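Local structure of N5-carboxyaminoimidazole ribonucleotide synthetase (Staphylococcus aureus subsp. aureus, 3ORR) at residues L197-G202 and G252-E257; T208-Q213 and H280-A285. The protein catalyses the ATP-dependent carboxylation of 5-aminoimidazole ribonucleotide with bicarbonate to give N5-carboxyaminoimidazole ribonucleotide, a step of purine biosynthesis. One frame throughout, in Å; residues are numbered along the deposited sequence.

Interaction 1 (L197-G202 and G252-E257); sequences LTVTRG and GTFTVE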
loop_
_atom_site.group_PDB
_atom_site.type_symbol
_atom_site.label_atom_id
_atom_site.label_comp_id
_atom_site.label_asym_id
_atom_site.label_seq_id
_atom_site.Cartn_x
_atom_site.Cartn_y
_atom_site.Cartn_z
ATOM N N LEU A 197 15.876 3.338 -15.343
ATOM C CA LEU A 197 14.528 3.359 -15.860
ATOM C C LEU A 197 13.805 2.065 -15.439
ATOM O O LEU A 197 14.219 0.964 -15.763
ATOM C CB LEU A 197 14.571 3.495 -17.375
ATOM C CG LEU A 197 13.398 4.021 -18.140
ATOM C CD1 LEU A 197 12.869 5.292 -17.531
ATOM C CD2 LEU A 197 13.847 4.299 -19.586
ATOM N N THR A 198 12.738 2.231 -14.674
ATOM C CA THR A 198 11.919 1.118 -14.229
ATOM C C THR A 198 10.792 1.028 -15.244
ATOM O O THR A 198 10.249 2.047 -15.658
ATOM C CB THR A 198 11.381 1.379 -12.824
ATOM O OG1 THR A 198 12.463 1.216 -11.881
ATOM C CG2 THR A 198 10.239 0.436 -12.538
ATOM N N VAL A 199 10.471 -0.189 -15.658
ATOM C CA VAL A 199 9.626 -0.407 -16.813
ATOM C C VAL A 199 8.752 -1.611 -16.533
ATOM O O VAL A 199 9.181 -2.543 -15.840
ATOM C CB VAL A 199 10.487 -0.668 -18.091
ATOM C CG1 VAL A 199 9.622 -0.837 -19.328
ATOM C CG2 VAL A 199 11.484 0.482 -18.299
ATOM N N THR A 200 7.524 -1.590 -17.059
ATOM C CA THR A 200 6.667 -2.760 -16.918
ATOM C C THR A 200 6.124 -3.143 -18.298
ATOM O O THR A 200 5.609 -2.297 -19.091
ATOM C CB THR A 200 5.454 -2.522 -15.970
ATOM O OG1 THR A 200 5.904 -2.018 -14.693
ATOM C CG2 THR A 200 4.764 -3.828 -15.726
ATOM N N ARG A 201 6.234 -4.424 -18.578
ATOM C CA ARG A 201 5.815 -4.921 -19.855
ATOM C C ARG A 201 4.765 -6.004 -19.612
ATOM O O ARG A 201 4.920 -6.856 -18.699
ATOM C CB ARG A 201 7.083 -5.406 -20.600
ATOM C CG ARG A 201 6.849 -6.066 -21.923
ATOM C CD ARG A 201 8.011 -5.891 -22.942
ATOM N NE ARG A 201 7.426 -6.328 -24.204
ATOM C CZ ARG A 201 7.111 -7.585 -24.490
ATOM N NH1 ARG A 201 7.408 -8.557 -23.630
ATOM N NH2 ARG A 201 6.556 -7.877 -25.667
ATOM N N GLY A 202 3.669 -5.934 -20.366
ATOM C CA GLY A 202 2.509 -6.793 -20.136
ATOM C C GLY A 202 2.061 -7.534 -21.381
ATOM O O GLY A 202 2.815 -7.678 -22.391
ATOM N N GLY A 252 6.142 -8.087 -16.787
ATOM C CA GLY A 252 6.212 -7.637 -15.406
ATOM C C GLY A 252 7.228 -6.489 -15.355
ATOM O O GLY A 252 7.618 -5.955 -16.385
ATOM N N THR A 253 7.694 -6.145 -14.161
ATOM C CA THR A 253 8.553 -5.005 -14.007
ATOM C C THR A 253 10.011 -5.383 -14.124
ATOM O O THR A 253 10.479 -6.353 -13.495
ATOM C CB THR A 253 8.318 -4.333 -12.633
ATOM O OG1 THR A 253 7.094 -3.639 -12.693
ATOM C CG2 THR A 253 9.430 -3.306 -12.310
ATOM N N PHE A 254 10.729 -4.612 -14.923
ATOM C CA PHE A 254 12.180 -4.740 -14.969
ATOM C C PHE A 254 12.808 -3.380 -14.889
ATOM O O PHE A 254 12.096 -2.373 -15.015
ATOM C CB PHE A 254 12.663 -5.508 -16.203
ATOM C CG PHE A 254 12.302 -4.890 -17.466
ATOM C CD1 PHE A 254 10.973 -4.825 -17.866
ATOM C CD2 PHE A 254 13.280 -4.370 -18.295
ATOM C CE1 PHE A 254 10.628 -4.231 -19.099
ATOM C CE2 PHE A 254 12.937 -3.781 -19.544
ATOM C CZ PHE A 254 11.619 -3.699 -19.919
ATOM N N THR A 255 14.110 -3.346 -14.601
ATOM C CA THR A 255 14.805 -2.067 -14.445
ATOM C C THR A 255 16.078 -2.092 -15.249
ATOM O O THR A 255 16.762 -3.123 -15.278
ATOM C CB THR A 255 15.114 -1.777 -12.960
ATOM O OG1 THR A 255 13.906 -1.898 -12.203
ATOM C CG2 THR A 255 15.630 -0.383 -12.759
ATOM N N VAL A 256 16.397 -0.967 -15.893
ATOM C CA VAL A 256 17.652 -0.825 -16.605
ATOM C C VAL A 256 18.466 0.285 -15.981
ATOM O O VAL A 256 17.999 1.413 -15.930
ATOM C CB VAL A 256 17.433 -0.547 -18.117
ATOM C CG1 VAL A 256 18.778 -0.355 -18.836
ATOM C CG2 VAL A 256 16.690 -1.716 -18.752
ATOM N N GLU A 257 19.678 -0.040 -15.513
ATOM C CA GLU A 257 20.594 0.975 -14.931
ATOM C C GLU A 257 21.584 1.504 -15.954
ATOM O O GLU A 257 22.033 0.754 -16.836
ATOM C CB GLU A 257 21.354 0.464 -13.715
ATOM C CG GLU A 257 20.426 -0.073 -12.620
ATOM C CD GLU A 257 21.165 -0.402 -11.373
ATOM O OE1 GLU A 257 21.366 -1.595 -11.063
ATOM O OE2 GLU A 257 21.567 0.545 -10.691
#
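Val-199 and Phe-254 are the middle hydrogen-bonded pair of an antiparallel ladder between strands 191-201 and 252-261, in the ATP-grasp part of a large sheet; the pairs here run from Leu-197 opposite Val-256 to Arg-201 opposite Gly-252. Packing is tightest on the face of the sheet that carries this pair. The phenyl group of Phe-254 sits between its own backbone N and carbonyl carbon (chi1 61°), a rotation that lays the ring against the neighbouring strand. Val-199 CB stands 4.0 Å from the ring centroid and 24° off the ring normal, the geometry of a CH-pi contact, while Val-199 CG1 closes to 3.5 Å from Phe-254 CZ. Helix 234-247 covers this face through Ile-245, which touches Phe-254.

The other face bears four threonines, with helix 290-298 against it. Thr-200 OG1 lies 2.8 Å from Thr-253 OG1, but whether its proton goes there or to Thr-293 OG1 is not settled; Thr-253 OG1 is also bonded to Gln-290 O. The link from Thr-198 OG1 to Thr-255 OG1, at 3.4 Å, is weak.

Side-chain packing thins toward partly exposed Arg-201, although the backbone pairing with Gly-252 is kept. Arg-201 CB comes to 4.0 Å from Phe-254 CE1; extended from CG to NE, the chain then leads away, with NH1 bonded to Phe-250 O and NH2 to Asn-205 OD1.

Interaction 2 (T208-Q213 and H280-A285); sequences TFFPLQ and HYSIEA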
loop_
_atom_site.group_PDB
_atom_site.type_symbol
_atom_site.label_atom_id
_atom_site.label_comp_id
_atom_site.label_asym_id
_atom_site.label_seq_id
_atom_site.Cartn_x
_atom_site.Cartn_y
_atom_site.Cartn_z
ATOM N N THR A 208 4.949 0.192 -20.206
ATOM C CA THR A 208 4.803 1.477 -19.519
ATOM C C THR A 208 6.090 1.825 -18.779
ATOM O O THR A 208 6.787 0.962 -18.233
ATOM C CB THR A 208 3.612 1.431 -18.554
ATOM O OG1 THR A 208 2.482 0.953 -19.300
ATOM C CG2 THR A 208 3.246 2.819 -17.999
ATOM N N PHE A 209 6.387 3.115 -18.761
ATOM C CA PHE A 209 7.616 3.617 -18.228
ATOM C C PHE A 209 7.431 4.399 -16.920
ATOM O O PHE A 209 6.550 5.252 -16.816
ATOM C CB PHE A 209 8.238 4.492 -19.300
ATOM C CG PHE A 209 8.832 3.711 -20.428
ATOM C CD1 PHE A 209 10.083 3.111 -20.286
ATOM C CD2 PHE A 209 8.153 3.589 -21.640
ATOM C CE1 PHE A 209 10.659 2.381 -21.338
ATOM C CE2 PHE A 209 8.709 2.871 -22.706
ATOM C CZ PHE A 209 9.973 2.274 -22.551
ATOM N N PHE A 210 8.254 4.133 -15.911
ATOM C CA PHE A 210 8.193 4.996 -14.720
ATOM C C PHE A 210 9.096 6.238 -14.955
ATOM O O PHE A 210 9.851 6.262 -15.928
ATOM C CB PHE A 210 8.595 4.225 -13.458
ATOM C CG PHE A 210 7.484 3.334 -12.911
ATOM C CD1 PHE A 210 7.196 2.103 -13.482
ATOM C CD2 PHE A 210 6.695 3.764 -11.851
ATOM C CE1 PHE A 210 6.118 1.299 -12.958
ATOM C CE2 PHE A 210 5.681 2.974 -11.329
ATOM C CZ PHE A 210 5.386 1.741 -11.888
ATOM N N PRO A 211 9.013 7.262 -14.068
ATOM C CA PRO A 211 9.889 8.433 -14.179
ATOM C C PRO A 211 11.354 8.074 -14.041
ATOM O O PRO A 211 11.732 7.322 -13.136
ATOM C CB PRO A 211 9.444 9.340 -13.021
ATOM C CG PRO A 211 7.974 8.861 -12.720
ATOM C CD PRO A 211 7.985 7.414 -13.018
ATOM N N LEU A 212 12.183 8.622 -14.921
ATOM C CA LEU A 212 13.607 8.371 -14.857
ATOM C C LEU A 212 14.109 8.685 -13.457
ATOM O O LEU A 212 13.785 9.710 -12.885
ATOM C CB LEU A 212 14.336 9.239 -15.881
ATOM C CG LEU A 212 15.829 8.986 -16.061
ATOM C CD1 LEU A 212 16.116 7.552 -16.570
ATOM C CD2 LEU A 212 16.412 10.095 -17.013
ATOM N N GLN A 213 14.891 7.779 -12.899
ATOM C CA GLN A 213 15.350 7.908 -11.526
ATOM C C GLN A 213 16.888 8.200 -11.506
ATOM O O GLN A 213 17.650 7.678 -12.327
ATOM C CB GLN A 213 15.063 6.614 -10.793
ATOM C CG GLN A 213 13.559 6.272 -10.721
ATOM C CD GLN A 213 13.222 4.836 -11.173
ATOM O OE1 GLN A 213 14.096 3.942 -11.288
ATOM N NE2 GLN A 213 11.950 4.613 -11.414
ATOM N N HIS A 280 11.512 1.811 -5.518
ATOM C CA HIS A 280 10.617 1.810 -4.359
ATOM C C HIS A 280 9.882 3.119 -4.123
ATOM O O HIS A 280 8.707 3.114 -3.682
ATOM C CB HIS A 280 11.359 1.394 -3.123
ATOM C CG HIS A 280 11.912 -0.005 -3.201
ATOM N ND1 HIS A 280 12.914 -0.453 -2.365
ATOM C CD2 HIS A 280 11.606 -1.037 -4.007
ATOM C CE1 HIS A 280 13.166 -1.726 -2.626
ATOM N NE2 HIS A 280 12.375 -2.103 -3.614
ATOM N N TYR A 281 10.518 4.230 -4.504
ATOM C CA TYR A 281 9.939 5.553 -4.332
ATOM C C TYR A 281 8.493 5.583 -4.873
ATOM O O TYR A 281 7.658 6.345 -4.412
ATOM C CB TYR A 281 10.797 6.608 -5.056
ATOM C CG TYR A 281 10.592 6.548 -6.545
ATOM C CD1 TYR A 281 11.339 5.681 -7.325
ATOM C CD2 TYR A 281 9.611 7.298 -7.159
ATOM C CE1 TYR A 281 11.106 5.559 -8.678
ATOM C CE2 TYR A 281 9.376 7.193 -8.505
ATOM C CZ TYR A 281 10.128 6.302 -9.264
ATOM O OH TYR A 281 9.925 6.167 -10.635
ATOM N N SER A 282 8.237 4.799 -5.903
ATOM C CA SER A 282 6.984 4.868 -6.657
ATOM C C SER A 282 5.728 4.544 -5.834
ATOM O O SER A 282 4.604 4.969 -6.179
ATOM C CB SER A 282 7.075 3.935 -7.878
ATOM O OG SER A 282 7.150 2.588 -7.454
ATOM N N ILE A 283 5.900 3.764 -4.769
ATOM C CA ILE A 283 4.790 3.458 -3.827
ATOM C C ILE A 283 4.132 4.763 -3.336
ATOM O O ILE A 283 2.936 4.876 -3.332
ATOM C CB ILE A 283 5.268 2.588 -2.655
ATOM C CG1 ILE A 283 5.626 1.172 -3.160
ATOM C CG2 ILE A 283 4.181 2.443 -1.588
ATOM C CD1 ILE A 283 6.329 0.315 -2.194
ATOM N N GLU A 284 4.922 5.771 -2.972
ATOM C CA GLU A 284 4.329 7.009 -2.417
ATOM C C GLU A 284 4.167 8.087 -3.464
ATOM O O GLU A 284 3.161 8.783 -3.469
ATOM C CB GLU A 284 5.184 7.580 -1.281
ATOM C CG GLU A 284 5.024 6.836 0.068
ATOM C CD GLU A 284 5.874 5.568 0.134
ATOM O OE1 GLU A 284 6.848 5.413 -0.636
ATOM O OE2 GLU A 284 5.555 4.689 0.943
ATOM N N ALA A 285 5.105 8.172 -4.390
ATOM C CA ALA A 285 5.222 9.311 -5.313
ATOM C C ALA A 285 4.462 9.185 -6.614
ATOM O O ALA A 285 4.186 10.198 -7.257
ATOM C CB ALA A 285 6.686 9.577 -5.596
#
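The phenol ring of Tyr-281 receives the amide of Gln-213 at its edge, with NE2 close to the ring plane, while one face is overlain near its rim by CB of the adjacent Ser-282, 4.0 Å above the plane. The amide and ring planes are 63° apart and the two side chains cross at about a right angle, so this is an edge approach and not a stack. The aliphatic part of Gln-213 shares in it: CG lies 3.3 Å from Tyr-281 CE1. The second ring, that of Phe-210, meets the 280-285 segment obliquely, its CE2 coming to 3.8 Å from Ser-282 CB.

Tyr-281 reaches the strand because its CG lies between the backbone N and the carbonyl carbon (chi1 75°), directing the ring toward residues 210-213. These residues lie where strand 207-218 is interrupted and then resumes. The hydroxyl ends among Phe-210 CB at 3.7 Å, Pro-211 CD at 3.3 Å and the amide of Gln-213; Val-227 of the next strand also touches the Tyr-281 ring. At the other end of the residue, Tyr-281 O accepts from the backbone N atoms of Glu-284 and Ala-285, holding the short helical turn. Ser-282 OG is engaged outside the contact, by Gly-279 O and Gln-290 N.

The one definite polar link is Gln-213 NE2 donating to Tyr-281 OH, 2.7 Å long with an angle of 156° at the hydrogen and the acceptor near the amide plane. Gln-213 OE1 is hydrogen-bonded to the hydroxyls of Ser-196 and Thr-198. In the modelled orientation, then, the tyrosine hydroxyl accepts from NE2, and the bonds at both ends of this buried amide would restrain its rotation.

Overall arrangement
Interactions 1 and 2 have centres 10 Å apart and both reach one sheet, through strands 191-201 and 207-218, which are consecutive in the chain and adjacent in space. Backbone pairs join them: Thr-200 O to Thr-208 N at 2.8 Å and Thr-198 O to Phe-210 N at 2.9 Å, both probable hydrogen bonds. Interaction 1 thus lies within the sheet, whereas interaction 2 joins the interrupted part of strand 207-218 to Tyr-281 and Ser-282. Both lie near residues expected to bind ATP: the side chain of Val-256 is about 7 Å from that of Asn-269, and the side chain of Gln-213 about 9 Å from that of Glu-194. Thr-255 and Gln-213 each lie about 10 Å, side chain to side chain, from His-217.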